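Deoxy-D-mannose-octulosonate 8-phosphate phosphatase (Haemophilus influenzae Rd, PDB 1K1E) hydrolyses 3-deoxy-D-manno-octulosonate 8-phosphate to 3-deoxy-D-manno-octulosonate and inorganic phosphate, with magnesium as cofactor, in lipopolysaccharide biosynthesis. Local coordinates at residues I8-I12 with L91-V97; K45-D49 with S174-G179; V56-D61 with F78-K84; G119-A125 with V135-T141. All blocks are in the same frame, centred on the assembly; numbering follows the deposited sequence.

Overall arrangement
The fold is built round a parallel six-stranded sheet of the HAD hydrolase type. Interactions 1, 3 and 4 all reach this sheet. Interaction 3 pairs strands 53-58 and 76-79 at one end. Interaction 4 pairs strands 120-123 and 137-138 at the other, its centre about 20 Å away. Interaction 1 packs helix 84-95 on central strand 10-14 and touches both. Interaction 2 ties helix 38-49 to the C-terminal tail and meets interaction 1 through Leu-47 and Val-11. Its centre lies about 25 Å from that of interaction 3. Interactions 3 and 4 follow in series, both between the segments of interaction 2. Interaction 3 holds Arg-60 and Lys-84, which probably bind substrate, so it borders the active site.

Interaction 1: I8-I12 with L91-V97; sequences IKFVI and LMKQAGV
The ring of Phe-10 lies against the last turn of helix 84-95, with Ala-95 lying over one of its faces. The methyl CB of Ala-95 stands 3.5 Å from the ring centroid of Phe-10, only 4° off the ring normal, a CH-pi contact. Leu-91 CB meets the same ring at its edge, in plane, 3.9 Å from Phe-10 CZ. The ring is therefore bounded on a face and on a rim by residues one helical turn apart. Phe-10 CG is anti to the backbone N (chi1 -170°), which carries the ring out to the helix. Val-97 crosses Phe-10 at about a right angle, and its CG2 is 3.5 Å from Phe-10 CB. Its other methyl, CG1, rests 3.8 Å from Lys-9 CB. The amine of Lys-9 turns away to a salt bridge with Asp-51. Further along, Ile-12 CG2 and Leu-91 CD1 approach to 4.1 Å. Gly-96, with positive phi, ends the helix in a Schellman motif and turns the chain so that Val-97 comes back against Phe-10. Helix segment 91-95 runs roughly antiparallel to strand 10-12, at 150°. Leu-91 also reaches Leu-57 of strand 53-58, while Met-92 and Val-97 touch Thr-102 of strand 102-106.

Interaction 2: K45-D49 with S174-G179; sequences KMLMD and SVKSMG
Lys-45 and Asp-49, one turn apart on helix 38-49, face the chain that follows helix 168-174. In this HAD-type fold the C-terminal tail packs against helix 38-49. The one direct hydrogen bond runs from Ser-174 OG to Asp-49 OD1, at 2.8 Å. The hydroxyl meets the carboxylate on its syn side, 33° out of plane. Asp-49 CG is anti to the backbone N (chi1 175°), and this swings the carboxylate over to Ser-174.

A water adds a second polar link. It donates to Lys-45 O at 2.7 Å and to Ser-177 O at 3.0 Å, so it joins the helix backbone to the tail backbone.

The Lys-45 side chain makes van der Waals contacts. Its chain is bent at chi2 and chi3, and it folds along the tail. CE of Lys-45 lies 3.3 Å from the carbonyl O of both Ser-177 and Gly-179. Its amine, whose position is less sure, bonds to Leu-72 O. By similarity, Lys-45 binds substrate.

Apolar packing centres on Met-178, which also touches Phe-171 of helix 168-174. Its CB points away from the helix, but bends at chi2 and chi3 return its end. Met-46, which crosses Met-178 at about a right angle, also packs on Ser-109 of a second subunit. Met-178 SD lies 3.7 Å from Met-46 CG, and Met-178 CE reaches 3.5 Å from Asp-49 CB.

Interaction 3: V56-D61 with F78-K84; sequences VLSGRD and FLGKLEK. With SO4 (sulfate ion), chain O.
Gly-59 and Lys-84 grip one sulfate at the C-terminal ends of the parallel strands, in the active-site region of this HAD-type fold. Lys-84 NZ bonds to sulfate O1 at 2.7 Å and, more weakly, to O4. Gly-59 N gives a nearly straight bond to the same O4, 2.8 Å long with an angle of 170° at the hydrogen. The ion, probably from the crystallisation liquor, may mark where the substrate phosphate binds. Lys-84, a substrate ligand by similarity, also forms salt bridges with Asp-14, a cobalt ligand, and Asp-111. These acids would help to hold its amine in place. The ST turn at Ser-58, whose OG accepts from Arg-60 N, shapes the loop beside Gly-59.

Behind the site, strands 53-58 and 76-79 pair in parallel, the two ends of a beta-alpha-beta crossover through helix 63-72. Phe-78 N bonds to Val-56 O, and Ser-58 N bonds to Phe-78 O, both at 3.0 Å.

Packing covers both faces. Leu-57 and Phe-78 lie side by side, pointing the same way. On the opposite face Val-56 meets Leu-79, which leans on helix 63-72. The extended chain of Lys-84 passes Leu-57, where CB and CG of Lys-84 each lie 3.8 Å from Leu-57 CD1.

Interaction 4: G119-A125 with V135-T141; sequences GTSFAVA and VDHVLST
Val-135 opens the second segment by packing against Ser-121 and Ala-123. Its CG1 methyl lies 3.7 Å from Ala-123 CB. Ser-121 OG, with chi1 52°, sits between its own backbone N and carbonyl carbon. From there it accepts from Asp-136 N at 3.0 Å.

Asp-136 grips Ser-121 in other ways too. Its N also donates to Ser-121 O, from above the carbonyl plane. Its OD1 accepts from Ser-121 N on the anti side, 25° out of the carboxylate plane. Backbone and side chain of the two residues are thus bound together.

His-137 N makes a second bond to Ser-121 O, at 3.0 Å, and His-137 O accepts from Ala-123 N. The imidazole and the Phe-122 ring meet obliquely, with planes at 36°. His-137 CD2 stands 3.6 Å above one face of that ring, offset toward its rim. Thr-120 CG2 comes to the histidine edge, in plane, 3.7 Å from His-137 CD2.

Val-138 pairs with Ala-123 in parallel register. Leu-139 N then makes a nearly straight bond to Ala-123 O, 2.9 Å long, and Leu-139 CD2 packs on Phe-122 CD2 at 3.8 Å. Phe-122 also meets Met-151 and Met-154 of helix 147-158.

Thr-141 O accepts from Ala-125 N, while Thr-141 OG1 bonds to Glu-150 of that helix. Val-124 packs on Asp-107, a cobalt ligand. These strands, with helix 129-132 between them, form a beta-alpha-beta unit at the edge of the HAD-type Rossmann-like sheet.

Interaction 1: I8-I12 with L91-V97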
loop_
_atom_site.group_PDB
_atom_site.type_symbol
_atom_site.label_atom_id
_atom_site.label_comp_id
_atom_site.label_asym_id
_atom_site.label_seq_id
_atom_site.Cartn_x
_atom_site.Cartn_y
_atom_site.Cartn_z
ATOM N N ILE A 8 -7.023 9.457 -31.097
ATOM C CA ILE A 8 -5.818 9.651 -30.302
ATOM C C ILE A 8 -4.624 8.946 -30.893
ATOM O O ILE A 8 -4.701 7.752 -31.202
ATOM C CB ILE A 8 -6.032 9.163 -28.826
ATOM C CG1 ILE A 8 -7.159 10.043 -28.212
ATOM C CG2 ILE A 8 -4.710 9.269 -28.029
ATOM C CD1 ILE A 8 -7.605 9.683 -26.802
ATOM N N LYS A 9 -3.540 9.704 -31.046
ATOM C CA LYS A 9 -2.278 9.225 -31.565
ATOM C C LYS A 9 -1.157 9.376 -30.552
ATOM O O LYS A 9 -0.077 8.827 -30.757
ATOM C CB LYS A 9 -1.870 9.982 -32.854
ATOM C CG LYS A 9 -2.847 9.731 -33.999
ATOM C CD LYS A 9 -3.005 8.250 -34.331
ATOM C CE LYS A 9 -1.684 7.600 -34.761
ATOM N NZ LYS A 9 -1.989 6.281 -35.233
ATOM N N PHE A 10 -1.421 10.074 -29.455
ATOM C CA PHE A 10 -0.415 10.364 -28.442
ATOM C C PHE A 10 -1.074 10.466 -27.076
ATOM O O PHE A 10 -2.105 11.084 -26.910
ATOM C CB PHE A 10 0.229 11.693 -28.822
ATOM C CG PHE A 10 1.464 12.075 -28.043
ATOM C CD1 PHE A 10 2.418 11.132 -27.618
ATOM C CD2 PHE A 10 1.704 13.447 -27.803
ATOM C CE1 PHE A 10 3.607 11.551 -26.944
ATOM C CE2 PHE A 10 2.868 13.881 -27.142
ATOM C CZ PHE A 10 3.811 12.954 -26.708
ATOM N N VAL A 11 -0.428 9.873 -26.109
ATOM C CA VAL A 11 -0.906 9.900 -24.721
ATOM C C VAL A 11 0.244 10.431 -23.907
ATOM O O VAL A 11 1.371 9.916 -23.987
ATOM C CB VAL A 11 -1.221 8.515 -24.246
ATOM C CG1 VAL A 11 -1.455 8.508 -22.686
ATOM C CG2 VAL A 11 -2.429 8.027 -24.972
ATOM N N ILE A 12 -0.000 11.518 -23.189
ATOM C CA ILE A 12 1.005 12.096 -22.273
ATOM C C ILE A 12 0.491 11.778 -20.846
ATOM O O ILE A 12 -0.699 12.080 -20.502
ATOM C CB ILE A 12 1.053 13.638 -22.408
ATOM C CG1 ILE A 12 1.575 14.036 -23.780
ATOM C CG2 ILE A 12 1.971 14.250 -21.320
ATOM C CD1 ILE A 12 1.320 15.511 -24.017
ATOM N N LEU A 91 5.995 18.290 -26.274
ATOM C CA LEU A 91 5.960 16.830 -26.471
ATOM C C LEU A 91 5.137 16.502 -27.704
ATOM O O LEU A 91 5.428 15.559 -28.458
ATOM C CB LEU A 91 5.376 16.151 -25.212
ATOM C CG LEU A 91 6.307 16.149 -24.001
ATOM C CD1 LEU A 91 5.504 15.663 -22.730
ATOM C CD2 LEU A 91 7.544 15.172 -24.277
ATOM N N MET A 92 4.091 17.267 -27.945
ATOM C CA MET A 92 3.269 16.986 -29.124
ATOM C C MET A 92 4.125 17.193 -30.364
ATOM O O MET A 92 4.102 16.365 -31.266
ATOM C CB MET A 92 2.077 17.936 -29.228
ATOM C CG MET A 92 1.020 17.644 -28.107
ATOM S SD MET A 92 -0.081 19.052 -27.947
ATOM C CE MET A 92 -1.195 18.616 -26.653
ATOM N N LYS A 93 4.853 18.316 -30.371
ATOM C CA LYS A 93 5.688 18.616 -31.526
ATOM C C LYS A 93 6.709 17.482 -31.703
ATOM O O LYS A 93 6.996 17.070 -32.852
ATOM C CB LYS A 93 6.381 19.974 -31.343
ATOM C CG LYS A 93 6.830 20.638 -32.637
ATOM N N GLN A 94 7.234 16.942 -30.598
ATOM C CA GLN A 94 8.208 15.847 -30.741
ATOM C C GLN A 94 7.517 14.637 -31.296
ATOM O O GLN A 94 8.117 13.868 -32.087
ATOM C CB GLN A 94 8.899 15.495 -29.414
ATOM C CG GLN A 94 10.011 16.449 -28.968
ATOM C CD GLN A 94 10.537 16.092 -27.622
ATOM O OE1 GLN A 94 10.500 16.921 -26.679
ATOM N NE2 GLN A 94 11.033 14.855 -27.481
ATOM N N ALA A 95 6.251 14.469 -30.943
ATOM C CA ALA A 95 5.509 13.284 -31.416
ATOM C C ALA A 95 5.033 13.382 -32.852
ATOM O O ALA A 95 4.712 12.373 -33.496
ATOM C CB ALA A 95 4.253 12.994 -30.471
ATOM N N GLY A 96 4.939 14.597 -33.350
ATOM C CA GLY A 96 4.457 14.787 -34.700
ATOM C C GLY A 96 2.942 14.719 -34.721
ATOM O O GLY A 96 2.323 14.370 -35.737
ATOM N N VAL A 97 2.328 15.032 -33.587
ATOM C CA VAL A 97 0.875 14.970 -33.508
ATOM C C VAL A 97 0.345 16.277 -33.004
ATOM O O VAL A 97 1.059 17.042 -32.375
ATOM C CB VAL A 97 0.408 13.865 -32.548
ATOM C CG1 VAL A 97 1.000 12.531 -32.956
ATOM C CG2 VAL A 97 0.778 14.255 -31.148
#

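Interaction 2: K45-D49 with S174-G179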
loop_
_atom_site.group_PDB
_atom_site.type_symbol
_atom_site.label_atom_id
_atom_site.label_comp_id
_atom_site.label_asym_id
_atom_site.label_seq_id
_atom_site.Cartn_x
_atom_site.Cartn_y
_atom_site.Cartn_z
ATOM N N LYS A 45 2.854 -0.385 -23.399
ATOM C CA LYS A 45 3.414 -1.105 -24.554
ATOM C C LYS A 45 2.326 -1.342 -25.607
ATOM O O LYS A 45 2.618 -1.347 -26.808
ATOM C CB LYS A 45 3.981 -2.484 -24.171
ATOM C CG LYS A 45 5.000 -2.447 -23.038
ATOM C CD LYS A 45 6.123 -1.448 -23.361
ATOM C CE LYS A 45 6.930 -1.830 -24.626
ATOM N NZ LYS A 45 7.866 -0.716 -25.038
ATOM N N MET A 46 1.097 -1.627 -25.137
ATOM C CA MET A 46 0.011 -1.892 -26.074
ATOM C C MET A 46 -0.221 -0.658 -26.895
ATOM O O MET A 46 -0.458 -0.727 -28.088
ATOM C CB MET A 46 -1.253 -2.315 -25.311
ATOM C CG MET A 46 -1.134 -3.703 -24.806
ATOM S SD MET A 46 -2.441 -4.100 -23.681
ATOM C CE MET A 46 -2.351 -6.020 -23.728
ATOM N N LEU A 47 -0.163 0.502 -26.253
ATOM C CA LEU A 47 -0.374 1.695 -27.022
ATOM C C LEU A 47 0.655 1.893 -28.110
ATOM O O LEU A 47 0.303 2.109 -29.263
ATOM C CB LEU A 47 -0.382 2.965 -26.142
ATOM C CG LEU A 47 -1.564 3.119 -25.146
ATOM C CD1 LEU A 47 -1.435 4.418 -24.337
ATOM C CD2 LEU A 47 -2.915 3.173 -25.922
ATOM N N MET A 48 1.910 1.793 -27.721
ATOM C CA MET A 48 2.988 2.008 -28.672
ATOM C C MET A 48 2.870 1.027 -29.829
ATOM O O MET A 48 3.084 1.379 -31.001
ATOM C CB MET A 48 4.279 1.869 -27.887
ATOM C CG MET A 48 4.404 2.918 -26.768
ATOM S SD MET A 48 5.958 2.924 -25.776
ATOM C CE MET A 48 6.470 1.443 -26.074
ATOM N N ASP A 49 2.526 -0.210 -29.506
ATOM C CA ASP A 49 2.350 -1.268 -30.514
ATOM C C ASP A 49 1.201 -0.938 -31.500
ATOM O O ASP A 49 1.265 -1.321 -32.674
ATOM C CB ASP A 49 2.112 -2.601 -29.805
ATOM C CG ASP A 49 1.804 -3.765 -30.761
ATOM O OD1 ASP A 49 0.622 -4.212 -30.860
ATOM O OD2 ASP A 49 2.757 -4.243 -31.418
ATOM N N SER A 174 1.067 -9.836 -30.797
ATOM C CA SER A 174 1.879 -8.664 -30.436
ATOM C C SER A 174 2.896 -8.857 -29.320
ATOM O O SER A 174 3.640 -7.922 -29.007
ATOM C CB SER A 174 0.974 -7.500 -30.024
ATOM O OG SER A 174 0.251 -6.948 -31.119
ATOM N N VAL A 175 2.976 -10.063 -28.764
ATOM C CA VAL A 175 3.857 -10.347 -27.624
ATOM C C VAL A 175 5.310 -9.893 -27.780
ATOM O O VAL A 175 5.924 -9.428 -26.803
ATOM C CB VAL A 175 3.809 -11.841 -27.263
ATOM C CG1 VAL A 175 4.514 -12.667 -28.339
ATOM C CG2 VAL A 175 4.407 -12.047 -25.858
ATOM N N LYS A 176 5.876 -10.011 -28.987
ATOM C CA LYS A 176 7.281 -9.587 -29.160
ATOM C C LYS A 176 7.507 -8.144 -28.663
ATOM O O LYS A 176 8.634 -7.756 -28.296
ATOM C CB LYS A 176 7.716 -9.701 -30.644
ATOM N N SER A 177 6.424 -7.361 -28.607
ATOM C CA SER A 177 6.529 -5.956 -28.182
ATOM C C SER A 177 5.967 -5.610 -26.810
ATOM O O SER A 177 5.946 -4.443 -26.429
ATOM C CB SER A 177 5.857 -5.092 -29.252
ATOM O OG SER A 177 6.395 -5.457 -30.514
ATOM N N MET A 178 5.554 -6.620 -26.047
ATOM C CA MET A 178 4.933 -6.388 -24.742
ATOM C C MET A 178 5.833 -6.464 -23.478
ATOM O O MET A 178 5.318 -6.548 -22.350
ATOM C CB MET A 178 3.751 -7.359 -24.582
ATOM C CG MET A 178 2.708 -7.280 -25.698
ATOM S SD MET A 178 1.811 -5.719 -25.711
ATOM C CE MET A 178 2.444 -4.976 -27.252
ATOM N N GLY A 179 7.158 -6.421 -23.647
ATOM C CA GLY A 179 8.012 -6.486 -22.465
ATOM C C GLY A 179 8.154 -5.114 -21.817
ATOM O O GLY A 179 7.946 -4.113 -22.490
HETATM O O HOH W 1 5.096 -1.872 -27.736
#

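Interaction 3: V56-D61 with F78-K84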
loop_
_atom_site.group_PDB
_atom_site.type_symbol
_atom_site.label_atom_id
_atom_site.label_comp_id
_atom_site.label_asym_id
_atom_site.label_seq_id
_atom_site.Cartn_x
_atom_site.Cartn_y
_atom_site.Cartn_z
ATOM N N VAL A 56 5.947 10.900 -20.980
ATOM C CA VAL A 56 5.864 11.101 -19.533
ATOM C C VAL A 56 6.196 12.564 -19.262
ATOM O O VAL A 56 7.136 13.109 -19.829
ATOM C CB VAL A 56 6.896 10.174 -18.840
ATOM C CG1 VAL A 56 7.072 10.557 -17.339
ATOM C CG2 VAL A 56 6.467 8.718 -19.056
ATOM N N LEU A 57 5.442 13.187 -18.355
ATOM C CA LEU A 57 5.635 14.585 -18.016
ATOM C C LEU A 57 5.670 14.593 -16.487
ATOM O O LEU A 57 4.749 14.114 -15.871
ATOM C CB LEU A 57 4.435 15.375 -18.523
ATOM C CG LEU A 57 4.589 16.791 -19.074
ATOM C CD1 LEU A 57 3.272 17.468 -18.899
ATOM C CD2 LEU A 57 5.671 17.607 -18.369
ATOM N N SER A 58 6.734 15.079 -15.880
ATOM C CA SER A 58 6.767 15.112 -14.421
ATOM C C SER A 58 7.510 16.367 -14.004
ATOM O O SER A 58 8.457 16.773 -14.685
ATOM C CB SER A 58 7.526 13.892 -13.868
ATOM O OG SER A 58 7.638 13.993 -12.470
ATOM N N GLY A 59 7.070 16.988 -12.911
ATOM C CA GLY A 59 7.757 18.161 -12.405
ATOM C C GLY A 59 9.038 17.766 -11.662
ATOM O O GLY A 59 9.792 18.622 -11.171
ATOM N N ARG A 60 9.324 16.469 -11.612
ATOM C CA ARG A 60 10.486 15.962 -10.897
ATOM C C ARG A 60 11.300 15.115 -11.868
ATOM O O ARG A 60 10.767 14.574 -12.822
ATOM C CB ARG A 60 10.019 15.097 -9.680
ATOM C CG ARG A 60 9.362 15.903 -8.517
ATOM C CD ARG A 60 8.735 15.019 -7.388
ATOM N NE ARG A 60 9.759 14.435 -6.510
ATOM C CZ ARG A 60 10.204 15.001 -5.378
ATOM N NH1 ARG A 60 9.687 16.180 -4.984
ATOM N NH2 ARG A 60 11.176 14.416 -4.647
ATOM N N ASP A 61 12.600 15.045 -11.652
ATOM C CA ASP A 61 13.478 14.228 -12.495
ATOM C C ASP A 61 14.274 13.327 -11.554
ATOM O O ASP A 61 14.752 13.791 -10.546
ATOM C CB ASP A 61 14.456 15.148 -13.242
ATOM C CG ASP A 61 15.206 14.437 -14.385
ATOM O OD1 ASP A 61 15.908 15.127 -15.179
ATOM O OD2 ASP A 61 15.101 13.200 -14.526
ATOM N N PHE A 78 9.454 14.789 -20.566
ATOM C CA PHE A 78 9.846 16.120 -20.142
ATOM C C PHE A 78 9.751 16.000 -18.615
ATOM O O PHE A 78 8.655 15.911 -17.982
ATOM C CB PHE A 78 8.854 17.130 -20.698
ATOM C CG PHE A 78 9.447 18.458 -20.972
ATOM C CD1 PHE A 78 9.146 19.121 -22.146
ATOM C CD2 PHE A 78 10.304 19.051 -20.055
ATOM C CE1 PHE A 78 9.705 20.403 -22.422
ATOM C CE2 PHE A 78 10.882 20.343 -20.324
ATOM C CZ PHE A 78 10.569 21.003 -21.513
ATOM N N LEU A 79 10.926 16.013 -18.015
ATOM C CA LEU A 79 11.097 15.821 -16.565
ATOM C C LEU A 79 11.697 17.060 -15.930
ATOM O O LEU A 79 12.481 17.790 -16.564
ATOM C CB LEU A 79 11.990 14.587 -16.303
ATOM C CG LEU A 79 11.595 13.283 -17.059
ATOM C CD1 LEU A 79 12.512 12.122 -16.688
ATOM C CD2 LEU A 79 10.146 12.876 -16.702
ATOM N N GLY A 80 11.271 17.322 -14.701
ATOM C CA GLY A 80 11.757 18.470 -13.962
ATOM C C GLY A 80 11.013 19.758 -14.228
ATOM O O GLY A 80 11.291 20.770 -13.582
ATOM N N LYS A 81 10.072 19.733 -15.167
ATOM C CA LYS A 81 9.307 20.948 -15.518
ATOM C C LYS A 81 8.008 21.060 -14.769
ATOM O O LYS A 81 7.157 20.173 -14.847
ATOM C CB LYS A 81 9.012 21.013 -17.021
ATOM C CG LYS A 81 8.703 22.438 -17.414
ATOM C CD LYS A 81 8.765 22.672 -18.878
ATOM C CE LYS A 81 8.880 24.170 -19.081
ATOM N NZ LYS A 81 9.164 24.545 -20.489
ATOM N N LEU A 82 7.824 22.168 -14.072
ATOM C CA LEU A 82 6.597 22.325 -13.296
ATOM C C LEU A 82 5.490 23.029 -14.037
ATOM O O LEU A 82 4.332 23.003 -13.615
ATOM C CB LEU A 82 6.882 23.055 -11.978
ATOM C CG LEU A 82 7.285 22.124 -10.834
ATOM C CD1 LEU A 82 7.465 22.903 -9.519
ATOM C CD2 LEU A 82 6.179 21.085 -10.671
ATOM N N GLU A 83 5.835 23.634 -15.153
ATOM C CA GLU A 83 4.859 24.356 -15.958
ATOM C C GLU A 83 4.520 23.429 -17.102
ATOM O O GLU A 83 5.156 23.437 -18.179
ATOM C CB GLU A 83 5.465 25.665 -16.450
ATOM C CG GLU A 83 4.523 26.501 -17.254
ATOM C CD GLU A 83 4.433 26.056 -18.697
ATOM O OE1 GLU A 83 5.471 26.132 -19.390
ATOM O OE2 GLU A 83 3.329 25.632 -19.140
ATOM N N LYS A 84 3.456 22.666 -16.878
ATOM C CA LYS A 84 3.066 21.646 -17.826
ATOM C C LYS A 84 2.395 22.029 -19.125
ATOM O O LYS A 84 2.494 21.271 -20.081
ATOM C CB LYS A 84 2.220 20.583 -17.093
ATOM C CG LYS A 84 3.046 19.910 -15.998
ATOM C CD LYS A 84 2.287 18.734 -15.357
ATOM C CE LYS A 84 3.143 18.089 -14.221
ATOM N NZ LYS A 84 2.497 16.784 -13.867
HETATM S S SO4 O . 4.078 17.204 -10.783
HETATM O O1 SO4 O . 2.772 17.570 -11.339
HETATM O O2 SO4 O . 3.827 16.621 -9.433
HETATM O O3 SO4 O . 4.935 18.370 -10.648
HETATM O O4 SO4 O . 4.652 16.237 -11.753
HETATM O O HOH W 2 14.880 17.139 -17.290
#

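Interaction 4: G119-A125 with V135-T141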
loop_
_atom_site.group_PDB
_atom_site.type_symbol
_atom_site.label_atom_id
_atom_site.label_comp_id
_atom_site.label_asym_id
_atom_site.label_seq_id
_atom_site.Cartn_x
_atom_site.Cartn_y
_atom_site.Cartn_z
ATOM N N GLY A 119 -6.287 17.598 -26.245
ATOM C CA GLY A 119 -7.606 17.475 -26.824
ATOM C C GLY A 119 -8.543 16.643 -25.963
ATOM O O GLY A 119 -9.723 16.907 -25.940
ATOM N N THR A 120 -8.008 15.664 -25.246
ATOM C CA THR A 120 -8.806 14.769 -24.394
ATOM C C THR A 120 -8.064 14.666 -23.071
ATOM O O THR A 120 -6.828 14.667 -23.064
ATOM C CB THR A 120 -8.852 13.347 -25.033
ATOM O OG1 THR A 120 -9.484 13.443 -26.321
ATOM C CG2 THR A 120 -9.588 12.355 -24.173
ATOM N N SER A 121 -8.795 14.576 -21.969
ATOM C CA SER A 121 -8.139 14.488 -20.666
ATOM C C SER A 121 -8.882 13.505 -19.765
ATOM O O SER A 121 -10.104 13.415 -19.798
ATOM C CB SER A 121 -8.142 15.872 -20.008
ATOM O OG SER A 121 -9.464 16.396 -19.999
ATOM N N PHE A 122 -8.108 12.849 -18.906
ATOM C CA PHE A 122 -8.567 11.862 -17.958
ATOM C C PHE A 122 -8.043 12.160 -16.577
ATOM O O PHE A 122 -6.904 12.601 -16.429
ATOM C CB PHE A 122 -7.983 10.503 -18.308
ATOM C CG PHE A 122 -8.497 9.939 -19.627
ATOM C CD1 PHE A 122 -7.917 10.337 -20.831
ATOM C CD2 PHE A 122 -9.508 8.997 -19.656
ATOM C CE1 PHE A 122 -8.331 9.815 -22.028
ATOM C CE2 PHE A 122 -9.938 8.442 -20.897
ATOM C CZ PHE A 122 -9.341 8.864 -22.083
ATOM N N ALA A 123 -8.872 11.896 -15.567
ATOM C CA ALA A 123 -8.402 12.079 -14.193
ATOM C C ALA A 123 -8.533 10.742 -13.526
ATOM O O ALA A 123 -9.511 10.015 -13.786
ATOM C CB ALA A 123 -9.281 13.144 -13.443
ATOM N N VAL A 124 -7.558 10.409 -12.685
ATOM C CA VAL A 124 -7.607 9.181 -11.875
ATOM C C VAL A 124 -8.714 9.318 -10.843
ATOM O O VAL A 124 -9.128 10.440 -10.483
ATOM C CB VAL A 124 -6.240 8.887 -11.169
ATOM C CG1 VAL A 124 -5.183 8.630 -12.234
ATOM C CG2 VAL A 124 -5.808 10.077 -10.273
ATOM N N ALA A 125 -9.206 8.177 -10.390
ATOM C CA ALA A 125 -10.347 8.177 -9.444
ATOM C C ALA A 125 -10.191 8.927 -8.134
ATOM O O ALA A 125 -11.188 9.305 -7.507
ATOM C CB ALA A 125 -10.736 6.756 -9.153
ATOM N N VAL A 135 -11.675 17.445 -16.399
ATOM C CA VAL A 135 -11.277 16.533 -17.494
ATOM C C VAL A 135 -12.485 16.029 -18.267
ATOM O O VAL A 135 -13.635 16.235 -17.850
ATOM C CB VAL A 135 -10.604 15.294 -16.930
ATOM C CG1 VAL A 135 -9.356 15.653 -16.107
ATOM C CG2 VAL A 135 -11.624 14.555 -16.030
ATOM N N ASP A 136 -12.230 15.346 -19.376
ATOM C CA ASP A 136 -13.287 14.781 -20.204
ATOM C C ASP A 136 -13.820 13.497 -19.620
ATOM O O ASP A 136 -15.023 13.219 -19.691
ATOM C CB ASP A 136 -12.763 14.524 -21.615
ATOM C CG ASP A 136 -12.419 15.808 -22.328
ATOM O OD1 ASP A 136 -11.280 15.959 -22.873
ATOM O OD2 ASP A 136 -13.288 16.698 -22.299
ATOM N N HIS A 137 -12.934 12.727 -19.003
ATOM C CA HIS A 137 -13.344 11.448 -18.498
ATOM C C HIS A 137 -12.735 11.137 -17.140
ATOM O O HIS A 137 -11.512 11.126 -16.977
ATOM C CB HIS A 137 -12.919 10.379 -19.526
ATOM C CG HIS A 137 -13.139 10.768 -20.971
ATOM N ND1 HIS A 137 -14.367 10.681 -21.599
ATOM C CD2 HIS A 137 -12.259 11.150 -21.937
ATOM C CE1 HIS A 137 -14.235 10.980 -22.885
ATOM N NE2 HIS A 137 -12.965 11.265 -23.115
ATOM N N VAL A 138 -13.572 10.856 -16.155
ATOM C CA VAL A 138 -13.044 10.487 -14.853
ATOM C C VAL A 138 -12.957 8.987 -14.802
ATOM O O VAL A 138 -13.969 8.314 -14.972
ATOM C CB VAL A 138 -13.952 11.019 -13.719
ATOM C CG1 VAL A 138 -13.432 10.512 -12.324
ATOM C CG2 VAL A 138 -13.935 12.559 -13.756
ATOM N N LEU A 139 -11.760 8.434 -14.570
ATOM C CA LEU A 139 -11.623 6.989 -14.546
ATOM C C LEU A 139 -12.116 6.428 -13.208
ATOM O O LEU A 139 -12.172 7.163 -12.211
ATOM C CB LEU A 139 -10.134 6.640 -14.699
ATOM C CG LEU A 139 -9.597 7.195 -16.043
ATOM C CD1 LEU A 139 -8.046 7.288 -15.907
ATOM C CD2 LEU A 139 -9.973 6.217 -17.153
ATOM N N SER A 140 -12.407 5.119 -13.191
ATOM C CA SER A 140 -12.873 4.468 -11.962
ATOM C C SER A 140 -11.742 3.948 -11.090
ATOM O O SER A 140 -11.972 3.644 -9.925
ATOM C CB SER A 140 -13.854 3.322 -12.315
ATOM O OG SER A 140 -13.195 2.168 -12.854
ATOM N N THR A 141 -10.541 3.810 -11.667
ATOM C CA THR A 141 -9.375 3.279 -10.930
ATOM C C THR A 141 -8.482 4.337 -10.278
ATOM O O THR A 141 -8.224 5.384 -10.866
ATOM C CB THR A 141 -8.524 2.440 -11.855
ATOM O OG1 THR A 141 -9.353 1.495 -12.537
ATOM C CG2 THR A 141 -7.486 1.752 -11.042
#